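Local coordinates for major capsid protein (Faustovirus, PDB 5J7O) that probably builds the outer capsid shell of a large double-stranded DNA virus, its double jelly-roll subunits assembling in threes, at residues S473-P478 with V517-E522; Y177-G182 with Q464-H469; I447-R452 with F592-T597. All coordinates share one frame; numbering follows the deposited sequence.

How the interactions relate
Following the chain from the N terminus, interaction 2 opens first at 177-182, where strand 170-177 gives way to helix 181-185, and closes 282 residues later on the short helix 464-467. Before it closes, 447-452 has already opened interaction 3, so these two cross; R452 touches W468. Interaction 1 then opens at 473-478 and closes at 517-522 after a long hairpin excursion, entirely within the loop that interaction 3 completes at 592-597. Interactions 1 and 2 follow in series and meet where R466 and D467 pack on V474, R466 also bonding N476. Together they tie a strand-to-helix corner, the base of a hairpin and two facing sheets into one framework.

Interaction 1 of 3, residues S473-P478 with V517-E522; sequences SVTNEP and VPVETE
The flat groups meeting between S473-P478 and V517-E522 are peptide carbonyls. T521 N lies in the carbonyl plane of S473, and T475 N in that of V519; E477 O is approached differently, with V517 N tilted 28° from its plane. The strand pair itself has two faces. S473, T475, E477, V517, V519 and T521 project from one, V474, N476, P518 and E520 from the other.

Six backbone hydrogen bonds join the strands, two each at the S473-T521, T475-V519 and E477-V517 pairs. The shortest runs from T521 N to S473 O, 2.7 Å. V474, paired with E520 without hydrogen bonds, turns its CA toward V519 O, 3.2 Å away, a CA-H...O contact. Next to it, V474 CG1, anti to the backbone N (chi1 -169°), rests 3.7 Å from P518 CB, the two side chains alongside and pointing the same way.

A water clasps the opposite face. It donates to S473 O at 2.9 Å, so that oxygen is gripped twice, by the water and by T521 N. It also bonds T475 OG1 at 2.7 Å and T521 OG1 at 2.6 Å, bridging the strands through both hydroxyls. T475 OG1 can do this because it sits between its own backbone N and carbonyl carbon (chi1 42°).

E477 and V519 share this face, E477 CB lying 4.0 Å from V519 CG2. The E477 carboxylate turns away to A270 and N240 of the third subunit, while V519 packs on I271 of that subunit. This is the regular antiparallel pairing at the base of a long β-hairpin, set against neighbouring subunits in a trimeric double jelly-roll capsid protein.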
loop_
_atom_site.group_PDB
_atom_site.type_symbol
_atom_site.label_atom_id
_atom_site.label_comp_id
_atom_site.label_asym_id
_atom_site.label_seq_id
_atom_site.Cartn_x
_atom_site.Cartn_y
_atom_site.Cartn_z
ATOM N N SER B 473 -1.936 -4.976 -23.492
ATOM C CA SER B 473 -2.763 -6.141 -23.767
ATOM C C SER B 473 -2.770 -7.028 -22.529
ATOM O O SER B 473 -1.707 -7.432 -22.046
ATOM C CB SER B 473 -2.240 -6.906 -24.980
ATOM O OG SER B 473 -3.077 -8.007 -25.286
ATOM N N VAL B 474 -3.961 -7.322 -22.016
ATOM C CA VAL B 474 -4.122 -8.064 -20.772
ATOM C C VAL B 474 -4.703 -9.433 -21.091
ATOM O O VAL B 474 -5.742 -9.538 -21.754
ATOM C CB VAL B 474 -5.018 -7.307 -19.777
ATOM C CG1 VAL B 474 -4.955 -7.964 -18.406
ATOM C CG2 VAL B 474 -4.608 -5.845 -19.697
ATOM N N THR B 475 -4.027 -10.479 -20.624
ATOM C CA THR B 475 -4.545 -11.836 -20.655
ATOM C C THR B 475 -4.866 -12.287 -19.236
ATOM O O THR B 475 -4.385 -11.712 -18.256
ATOM C CB THR B 475 -3.551 -12.803 -21.311
ATOM O OG1 THR B 475 -2.225 -12.516 -20.850
ATOM C CG2 THR B 475 -3.602 -12.673 -22.826
ATOM N N ASN B 476 -5.692 -13.322 -19.134
ATOM C CA ASN B 476 -6.230 -13.772 -17.856
ATOM C C ASN B 476 -5.618 -15.117 -17.490
ATOM O O ASN B 476 -5.800 -16.104 -18.211
ATOM C CB ASN B 476 -7.753 -13.861 -17.916
ATOM C CG ASN B 476 -8.391 -12.557 -18.352
ATOM O OD1 ASN B 476 -8.402 -11.579 -17.604
ATOM N ND2 ASN B 476 -8.923 -12.534 -19.568
ATOM N N GLU B 477 -4.903 -15.151 -16.368
ATOM C CA GLU B 477 -4.233 -16.358 -15.904
ATOM C C GLU B 477 -4.914 -16.882 -14.651
ATOM O O GLU B 477 -4.901 -16.201 -13.614
ATOM C CB GLU B 477 -2.756 -16.081 -15.629
ATOM C CG GLU B 477 -2.022 -17.237 -14.972
ATOM C CD GLU B 477 -1.763 -18.392 -15.923
ATOM O OE1 GLU B 477 -2.126 -18.291 -17.114
ATOM O OE2 GLU B 477 -1.187 -19.403 -15.475
ATOM N N PRO B 478 -5.512 -18.071 -14.693
ATOM C CA PRO B 478 -6.174 -18.602 -13.496
ATOM C C PRO B 478 -5.169 -19.047 -12.442
ATOM O O PRO B 478 -4.095 -19.567 -12.757
ATOM C CB PRO B 478 -6.978 -19.795 -14.031
ATOM C CG PRO B 478 -7.042 -19.597 -15.519
ATOM C CD PRO B 478 -5.771 -18.898 -15.881
ATOM N N VAL B 517 -5.465 -13.466 -12.553
ATOM C CA VAL B 517 -4.309 -12.573 -12.547
ATOM C C VAL B 517 -4.302 -11.807 -13.866
ATOM O O VAL B 517 -4.190 -12.435 -14.930
ATOM C CB VAL B 517 -2.996 -13.344 -12.356
ATOM C CG1 VAL B 517 -1.810 -12.397 -12.459
ATOM C CG2 VAL B 517 -2.991 -14.058 -11.017
ATOM N N PRO B 518 -4.427 -10.479 -13.850
ATOM C CA PRO B 518 -4.305 -9.695 -15.086
ATOM C C PRO B 518 -2.845 -9.536 -15.481
ATOM O O PRO B 518 -2.088 -8.797 -14.845
ATOM C CB PRO B 518 -4.951 -8.353 -14.709
ATOM C CG PRO B 518 -4.749 -8.246 -13.236
ATOM C CD PRO B 518 -4.811 -9.649 -12.695
ATOM N N VAL B 519 -2.444 -10.239 -16.536
ATOM C CA VAL B 519 -1.065 -10.234 -17.014
ATOM C C VAL B 519 -0.956 -9.234 -18.154
ATOM O O VAL B 519 -1.661 -9.350 -19.165
ATOM C CB VAL B 519 -0.621 -11.635 -17.463
ATOM C CG1 VAL B 519 0.815 -11.599 -17.961
ATOM C CG2 VAL B 519 -0.769 -12.626 -16.319
ATOM N N GLU B 520 -0.065 -8.257 -18.001
ATOM C CA GLU B 520 0.083 -7.178 -18.968
ATOM C C GLU B 520 1.188 -7.506 -19.965
ATOM O O GLU B 520 2.305 -7.855 -19.573
ATOM C CB GLU B 520 0.396 -5.863 -18.255
ATOM C CG GLU B 520 -0.701 -5.385 -17.320
ATOM C CD GLU B 520 -0.251 -4.237 -16.438
ATOM O OE1 GLU B 520 0.108 -4.489 -15.268
ATOM O OE2 GLU B 520 -0.246 -3.084 -16.918
ATOM N N THR B 521 0.869 -7.389 -21.252
ATOM C CA THR B 521 1.839 -7.530 -22.335
ATOM C C THR B 521 2.038 -6.153 -22.955
ATOM O O THR B 521 1.115 -5.606 -23.569
ATOM C CB THR B 521 1.366 -8.542 -23.378
ATOM O OG1 THR B 521 1.142 -9.811 -22.752
ATOM C CG2 THR B 521 2.408 -8.701 -24.477
ATOM N N GLU B 522 3.236 -5.595 -22.788
ATOM C CA GLU B 522 3.510 -4.246 -23.270
ATOM C C GLU B 522 3.326 -4.161 -24.780
ATOM O O GLU B 522 3.710 -5.067 -25.524
ATOM C CB GLU B 522 4.930 -3.823 -22.889
ATOM C CG GLU B 522 5.151 -3.646 -21.393
ATOM C CD GLU B 522 6.587 -3.288 -21.048
ATOM O OE1 GLU B 522 7.255 -2.626 -21.870
ATOM O OE2 GLU B 522 7.048 -3.674 -19.953
HETATM O O HOH W 1 -1.276 -10.257 -21.962
#

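Interaction 2 of 3, residues Y177-G182 with Q464-H469; sequences YCEYPG and QWRDWH
H469 and E179 are brought together by their first torsions: H469 CG stands between its backbone N and carbonyl carbon (chi1 62°), and E179 CG lies anti to its carbonyl carbon (chi1 -76°). The result is a His-carboxylate hydrogen bond, which links the turn leading into helix 181-185 to the residues just after the short helix 464-467. H469 NE2 donates to E179 OE1 at 2.8 Å, within the imidazole plane, and meets the oxygen on its anti side, somewhat out of the carboxylate plane.

E179 is held at its backbone as well. Its N donates almost straight to W465 O, 2.8 Å away. Its O receives W468 NE1 at 2.8 Å, and here the bond lies in both the carbonyl plane and the indole plane. In all, three bonds hold E179 to W465, W468 and H469. The aliphatic part of E179 also packs, CG lying 3.9 Å from W465 CZ3, and R466 CG runs beside the carboxylate, 3.5 Å from OE1. The guanidinium of R466 itself turns away, held side-on by D467 and bonded to N476.

C178 SG approaches the five-membered ring of W468 obliquely, while C178 CB sits 3.4 Å from W465 O. Over the centre of the W468 indole lies H469 CB. Y180, at the N-cap position of helix 181-185, completes the corner with a T-shaped contact: its ring edge meets the H469 face, planes 89° apart, and Y180 CD2 stands 3.7 Å from H469 NE2.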
loop_
_atom_site.group_PDB
_atom_site.type_symbol
_atom_site.label_atom_id
_atom_site.label_comp_id
_atom_site.label_asym_id
_atom_site.label_seq_id
_atom_site.Cartn_x
_atom_site.Cartn_y
_atom_site.Cartn_z
ATOM N N TYR B 177 -20.252 -2.444 -12.196
ATOM C CA TYR B 177 -19.777 -1.269 -12.908
ATOM C C TYR B 177 -18.375 -1.510 -13.451
ATOM O O TYR B 177 -17.594 -2.289 -12.896
ATOM C CB TYR B 177 -19.784 -0.035 -12.000
ATOM C CG TYR B 177 -21.143 0.614 -11.877
ATOM C CD1 TYR B 177 -22.028 0.234 -10.875
ATOM C CD2 TYR B 177 -21.548 1.593 -12.773
ATOM C CE1 TYR B 177 -23.280 0.820 -10.765
ATOM C CE2 TYR B 177 -22.796 2.185 -12.672
ATOM C CZ TYR B 177 -23.656 1.794 -11.667
ATOM O OH TYR B 177 -24.897 2.382 -11.568
ATOM N N CYS B 178 -18.063 -0.840 -14.556
ATOM C CA CYS B 178 -16.699 -0.857 -15.052
ATOM C C CYS B 178 -15.775 -0.186 -14.039
ATOM O O CYS B 178 -16.212 0.562 -13.161
ATOM C CB CYS B 178 -16.612 -0.154 -16.400
ATOM S SG CYS B 178 -16.823 1.637 -16.318
ATOM N N GLU B 179 -14.486 -0.495 -14.139
ATOM C CA GLU B 179 -13.520 0.130 -13.247
ATOM C C GLU B 179 -13.422 1.617 -13.552
ATOM O O GLU B 179 -13.439 2.034 -14.714
ATOM C CB GLU B 179 -12.154 -0.538 -13.375
ATOM C CG GLU B 179 -12.078 -1.889 -12.685
ATOM C CD GLU B 179 -10.659 -2.395 -12.544
ATOM O OE1 GLU B 179 -9.830 -2.092 -13.427
ATOM O OE2 GLU B 179 -10.372 -3.088 -11.545
ATOM N N TYR B 180 -13.344 2.412 -12.490
ATOM C CA TYR B 180 -13.322 3.867 -12.578
ATOM C C TYR B 180 -14.497 4.402 -13.400
ATOM O O TYR B 180 -14.299 5.057 -14.428
ATOM C CB TYR B 180 -11.994 4.345 -13.147
ATOM C CG TYR B 180 -10.826 3.837 -12.335
ATOM C CD1 TYR B 180 -10.509 4.415 -11.115
ATOM C CD2 TYR B 180 -10.061 2.763 -12.770
ATOM C CE1 TYR B 180 -9.454 3.954 -10.357
ATOM C CE2 TYR B 180 -9.001 2.293 -12.017
ATOM C CZ TYR B 180 -8.702 2.893 -10.811
ATOM O OH TYR B 180 -7.650 2.434 -10.054
ATOM N N PRO B 181 -15.739 4.146 -12.966
ATOM C CA PRO B 181 -16.892 4.584 -13.769
ATOM C C PRO B 181 -16.955 6.088 -13.942
ATOM O O PRO B 181 -17.371 6.568 -15.003
ATOM C CB PRO B 181 -18.099 4.054 -12.977
ATOM C CG PRO B 181 -17.539 3.088 -11.970
ATOM C CD PRO B 181 -16.150 3.547 -11.687
ATOM N N GLY B 182 -16.544 6.847 -12.927
ATOM C CA GLY B 182 -16.577 8.292 -13.047
ATOM C C GLY B 182 -15.625 8.814 -14.101
ATOM O O GLY B 182 -15.819 9.907 -14.634
ATOM N N GLN B 464 -13.881 -6.082 -20.844
ATOM C CA GLN B 464 -13.829 -4.668 -21.200
ATOM C C GLN B 464 -14.109 -3.780 -19.997
ATOM O O GLN B 464 -13.556 -2.678 -19.896
ATOM C CB GLN B 464 -14.830 -4.358 -22.314
ATOM C CG GLN B 464 -14.762 -2.917 -22.801
ATOM C CD GLN B 464 -16.086 -2.404 -23.330
ATOM O OE1 GLN B 464 -16.175 -1.278 -23.819
ATOM N NE2 GLN B 464 -17.123 -3.226 -23.229
ATOM N N TRP B 465 -14.961 -4.241 -19.076
ATOM C CA TRP B 465 -15.228 -3.497 -17.849
ATOM C C TRP B 465 -13.949 -3.176 -17.083
ATOM O O TRP B 465 -13.921 -2.206 -16.316
ATOM C CB TRP B 465 -16.183 -4.289 -16.955
ATOM C CG TRP B 465 -15.587 -5.559 -16.428
ATOM C CD1 TRP B 465 -15.600 -6.783 -17.030
ATOM C CD2 TRP B 465 -14.890 -5.730 -15.188
ATOM N NE1 TRP B 465 -14.955 -7.707 -16.243
ATOM C CE2 TRP B 465 -14.508 -7.084 -15.106
ATOM C CE3 TRP B 465 -14.549 -4.869 -14.140
ATOM C CZ2 TRP B 465 -13.804 -7.597 -14.019
ATOM C CZ3 TRP B 465 -13.852 -5.381 -13.062
ATOM C CH2 TRP B 465 -13.487 -6.731 -13.010
ATOM N N ARG B 466 -12.900 -3.972 -17.271
ATOM C CA ARG B 466 -11.617 -3.800 -16.596
ATOM C C ARG B 466 -10.514 -3.290 -17.512
ATOM O O ARG B 466 -9.711 -2.452 -17.096
ATOM C CB ARG B 466 -11.179 -5.132 -15.977
ATOM C CG ARG B 466 -9.876 -5.086 -15.205
ATOM C CD ARG B 466 -9.318 -6.487 -15.030
ATOM N NE ARG B 466 -8.848 -7.040 -16.298
ATOM C CZ ARG B 466 -8.541 -8.318 -16.492
ATOM N NH1 ARG B 466 -8.663 -9.191 -15.501
ATOM N NH2 ARG B 466 -8.119 -8.727 -17.680
ATOM N N ASP B 467 -10.463 -3.765 -18.757
ATOM C CA ASP B 467 -9.351 -3.466 -19.650
ATOM C C ASP B 467 -9.450 -2.102 -20.322
ATOM O O ASP B 467 -8.485 -1.691 -20.974
ATOM C CB ASP B 467 -9.242 -4.538 -20.739
ATOM C CG ASP B 467 -8.888 -5.904 -20.185
ATOM O OD1 ASP B 467 -8.423 -5.977 -19.029
ATOM O OD2 ASP B 467 -9.069 -6.903 -20.913
ATOM N N TRP B 468 -10.572 -1.391 -20.182
ATOM C CA TRP B 468 -10.783 -0.195 -20.993
ATOM C C TRP B 468 -9.762 0.897 -20.688
ATOM O O TRP B 468 -9.375 1.649 -21.589
ATOM C CB TRP B 468 -12.207 0.332 -20.801
ATOM C CG TRP B 468 -12.423 1.066 -19.517
ATOM C CD1 TRP B 468 -12.826 0.538 -18.326
ATOM C CD2 TRP B 468 -12.253 2.470 -19.296
ATOM N NE1 TRP B 468 -12.916 1.526 -17.376
ATOM C CE2 TRP B 468 -12.567 2.722 -17.946
ATOM C CE3 TRP B 468 -11.862 3.539 -20.108
ATOM C CZ2 TRP B 468 -12.503 3.997 -17.391
ATOM C CZ3 TRP B 468 -11.800 4.804 -19.555
ATOM C CH2 TRP B 468 -12.120 5.022 -18.210
ATOM N N HIS B 469 -9.311 1.001 -19.439
ATOM C CA HIS B 469 -8.330 2.016 -19.077
ATOM C C HIS B 469 -6.893 1.507 -19.125
ATOM O O HIS B 469 -5.964 2.310 -18.989
ATOM C CB HIS B 469 -8.635 2.578 -17.681
ATOM C CG HIS B 469 -8.560 1.561 -16.585
ATOM N ND1 HIS B 469 -7.385 1.252 -15.934
ATOM C CD2 HIS B 469 -9.517 0.785 -16.024
ATOM C CE1 HIS B 469 -7.621 0.329 -15.018
ATOM N NE2 HIS B 469 -8.906 0.028 -15.052
#

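Interaction 3 of 3, residues I447-R452 with F592-T597; sequences IYLGLR and FYIEYT
I594 has the largest surface buried by the contact, followed by I447 and L449, and it reaches both of them between two facing sheets. Its CG2 meets L449 CD2 at 3.9 Å, the two side chains sliding past each other in opposite directions, and its CD1 lies 4.3 Å from I447 CG2.

I447 faces two partners. Its CG1 lies anti to the carbonyl carbon (chi1 -59°), and the chain continues extended to CD1, which meets the F592 ring tip to tip, 3.8 Å from CE1. L449 also touches V527 of strand 526-531, which is paired with 592-597. At the other end L451 CD2 stands 4.1 Å from Y596 CE1, the side chains crossing at about a right angle; the Y596 hydroxyl is bonded to N430 O.

The axes of 447-452 and 592-597 approach to 10.1 Å and run at 40°, each segment in a different four-stranded sheet, so this is the face-to-face packing of a β-sandwich, as in a jelly-roll. No hydrogen bond joins the two segments; their contact is made by carbon atoms, which implies hydrophobic burial rather than directional bonding.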
loop_
_atom_site.group_PDB
_atom_site.type_symbol
_atom_site.label_atom_id
_atom_site.label_comp_id
_atom_site.label_asym_id
_atom_site.label_seq_id
_atom_site.Cartn_x
_atom_site.Cartn_y
_atom_site.Cartn_z
ATOM N N ILE B 447 3.897 15.052 -22.525
ATOM C CA ILE B 447 2.932 14.290 -23.312
ATOM C C ILE B 447 2.707 12.938 -22.648
ATOM O O ILE B 447 3.665 12.201 -22.393
ATOM C CB ILE B 447 3.407 14.090 -24.767
ATOM C CG1 ILE B 447 3.626 15.435 -25.462
ATOM C CG2 ILE B 447 2.412 13.239 -25.545
ATOM C CD1 ILE B 447 4.167 15.319 -26.872
ATOM N N TYR B 448 1.445 12.609 -22.373
ATOM C CA TYR B 448 1.087 11.259 -21.962
ATOM C C TYR B 448 0.943 10.384 -23.202
ATOM O O TYR B 448 0.296 10.781 -24.176
ATOM C CB TYR B 448 -0.217 11.257 -21.163
ATOM C CG TYR B 448 -0.272 12.230 -20.005
ATOM C CD1 TYR B 448 -0.974 13.424 -20.112
ATOM C CD2 TYR B 448 0.357 11.948 -18.799
ATOM C CE1 TYR B 448 -1.039 14.315 -19.057
ATOM C CE2 TYR B 448 0.299 12.835 -17.736
ATOM C CZ TYR B 448 -0.401 14.016 -17.872
ATOM O OH TYR B 448 -0.465 14.903 -16.821
ATOM N N LEU B 449 1.544 9.195 -23.172
ATOM C CA LEU B 449 1.590 8.330 -24.343
ATOM C C LEU B 449 1.130 6.922 -23.993
ATOM O O LEU B 449 1.353 6.431 -22.881
ATOM C CB LEU B 449 3.003 8.278 -24.944
ATOM C CG LEU B 449 3.160 7.484 -26.244
ATOM C CD1 LEU B 449 2.334 8.109 -27.360
ATOM C CD2 LEU B 449 4.621 7.370 -26.648
ATOM N N GLY B 450 0.488 6.277 -24.962
ATOM C CA GLY B 450 0.079 4.894 -24.819
ATOM C C GLY B 450 -0.341 4.322 -26.153
ATOM O O GLY B 450 -0.716 5.053 -27.075
ATOM N N LEU B 451 -0.263 2.994 -26.244
ATOM C CA LEU B 451 -0.689 2.242 -27.427
ATOM C C LEU B 451 -1.691 1.200 -26.938
ATOM O O LEU B 451 -1.319 0.073 -26.600
ATOM C CB LEU B 451 0.502 1.608 -28.143
ATOM C CG LEU B 451 0.240 0.942 -29.497
ATOM C CD1 LEU B 451 -0.351 1.933 -30.487
ATOM C CD2 LEU B 451 1.516 0.330 -30.053
ATOM N N ARG B 452 -2.964 1.585 -26.899
ATOM C CA ARG B 452 -3.995 0.771 -26.271
ATOM C C ARG B 452 -4.610 -0.180 -27.290
ATOM O O ARG B 452 -5.091 0.279 -28.335
ATOM C CB ARG B 452 -5.075 1.655 -25.671
ATOM C CG ARG B 452 -6.306 0.902 -25.203
ATOM C CD ARG B 452 -7.566 1.696 -25.495
ATOM N NE ARG B 452 -8.047 2.439 -24.336
ATOM C CZ ARG B 452 -9.017 3.345 -24.387
ATOM N NH1 ARG B 452 -9.599 3.629 -25.545
ATOM N NH2 ARG B 452 -9.401 3.970 -23.284
ATOM N N PHE B 592 5.947 17.609 -35.570
ATOM C CA PHE B 592 6.291 16.829 -34.389
ATOM C C PHE B 592 5.963 15.364 -34.636
ATOM O O PHE B 592 4.861 15.041 -35.092
ATOM C CB PHE B 592 5.524 17.357 -33.174
ATOM C CG PHE B 592 6.049 16.874 -31.856
ATOM C CD1 PHE B 592 5.648 15.654 -31.338
ATOM C CD2 PHE B 592 6.921 17.656 -31.119
ATOM C CE1 PHE B 592 6.123 15.216 -30.118
ATOM C CE2 PHE B 592 7.399 17.225 -29.899
ATOM C CZ PHE B 592 6.997 16.005 -29.396
ATOM N N TYR B 593 6.906 14.476 -34.320
ATOM C CA TYR B 593 6.748 13.052 -34.584
ATOM C C TYR B 593 7.063 12.239 -33.338
ATOM O O TYR B 593 8.077 12.474 -32.675
ATOM C CB TYR B 593 7.647 12.597 -35.737
ATOM C CG TYR B 593 7.169 13.054 -37.094
ATOM C CD1 TYR B 593 7.506 14.308 -37.581
ATOM C CD2 TYR B 593 6.379 12.231 -37.886
ATOM C CE1 TYR B 593 7.070 14.732 -38.820
ATOM C CE2 TYR B 593 5.939 12.646 -39.127
ATOM C CZ TYR B 593 6.287 13.898 -39.589
ATOM O OH TYR B 593 5.851 14.316 -40.825
ATOM N N ILE B 594 6.187 11.284 -33.031
ATOM C CA ILE B 594 6.433 10.263 -32.020
ATOM C C ILE B 594 6.573 8.935 -32.749
ATOM O O ILE B 594 5.637 8.488 -33.425
ATOM C CB ILE B 594 5.306 10.204 -30.978
ATOM C CG1 ILE B 594 5.230 11.513 -30.191
ATOM C CG2 ILE B 594 5.510 9.023 -30.039
ATOM C CD1 ILE B 594 4.106 11.550 -29.177
ATOM N N GLU B 595 7.738 8.311 -32.625
ATOM C CA GLU B 595 8.047 7.068 -33.319
ATOM C C GLU B 595 8.076 5.924 -32.318
ATOM O O GLU B 595 8.661 6.054 -31.238
ATOM C CB GLU B 595 9.385 7.173 -34.050
ATOM C CG GLU B 595 9.492 8.392 -34.946
ATOM C CD GLU B 595 10.837 8.497 -35.629
ATOM O OE1 GLU B 595 11.101 9.537 -36.269
ATOM O OE2 GLU B 595 11.633 7.539 -35.527
ATOM N N TYR B 596 7.448 4.808 -32.679
ATOM C CA TYR B 596 7.349 3.655 -31.800
ATOM C C TYR B 596 7.739 2.392 -32.554
ATOM O O TYR B 596 7.672 2.327 -33.784
ATOM C CB TYR B 596 5.927 3.492 -31.239
ATOM C CG TYR B 596 4.931 2.974 -32.257
ATOM C CD1 TYR B 596 4.704 1.609 -32.408
ATOM C CD2 TYR B 596 4.222 3.848 -33.069
ATOM C CE1 TYR B 596 3.806 1.133 -33.340
ATOM C CE2 TYR B 596 3.316 3.380 -34.001
ATOM C CZ TYR B 596 3.113 2.022 -34.131
ATOM O OH TYR B 596 2.213 1.549 -35.059
ATOM N N THR B 597 8.138 1.381 -31.789
ATOM C CA THR B 597 8.252 0.014 -32.274
ATOM C C THR B 597 7.480 -0.887 -31.323
ATOM O O THR B 597 7.482 -0.666 -30.108
ATOM C CB THR B 597 9.712 -0.444 -32.378
ATOM O OG1 THR B 597 10.420 -0.078 -31.187
ATOM C CG2 THR B 597 10.385 0.189 -33.584
#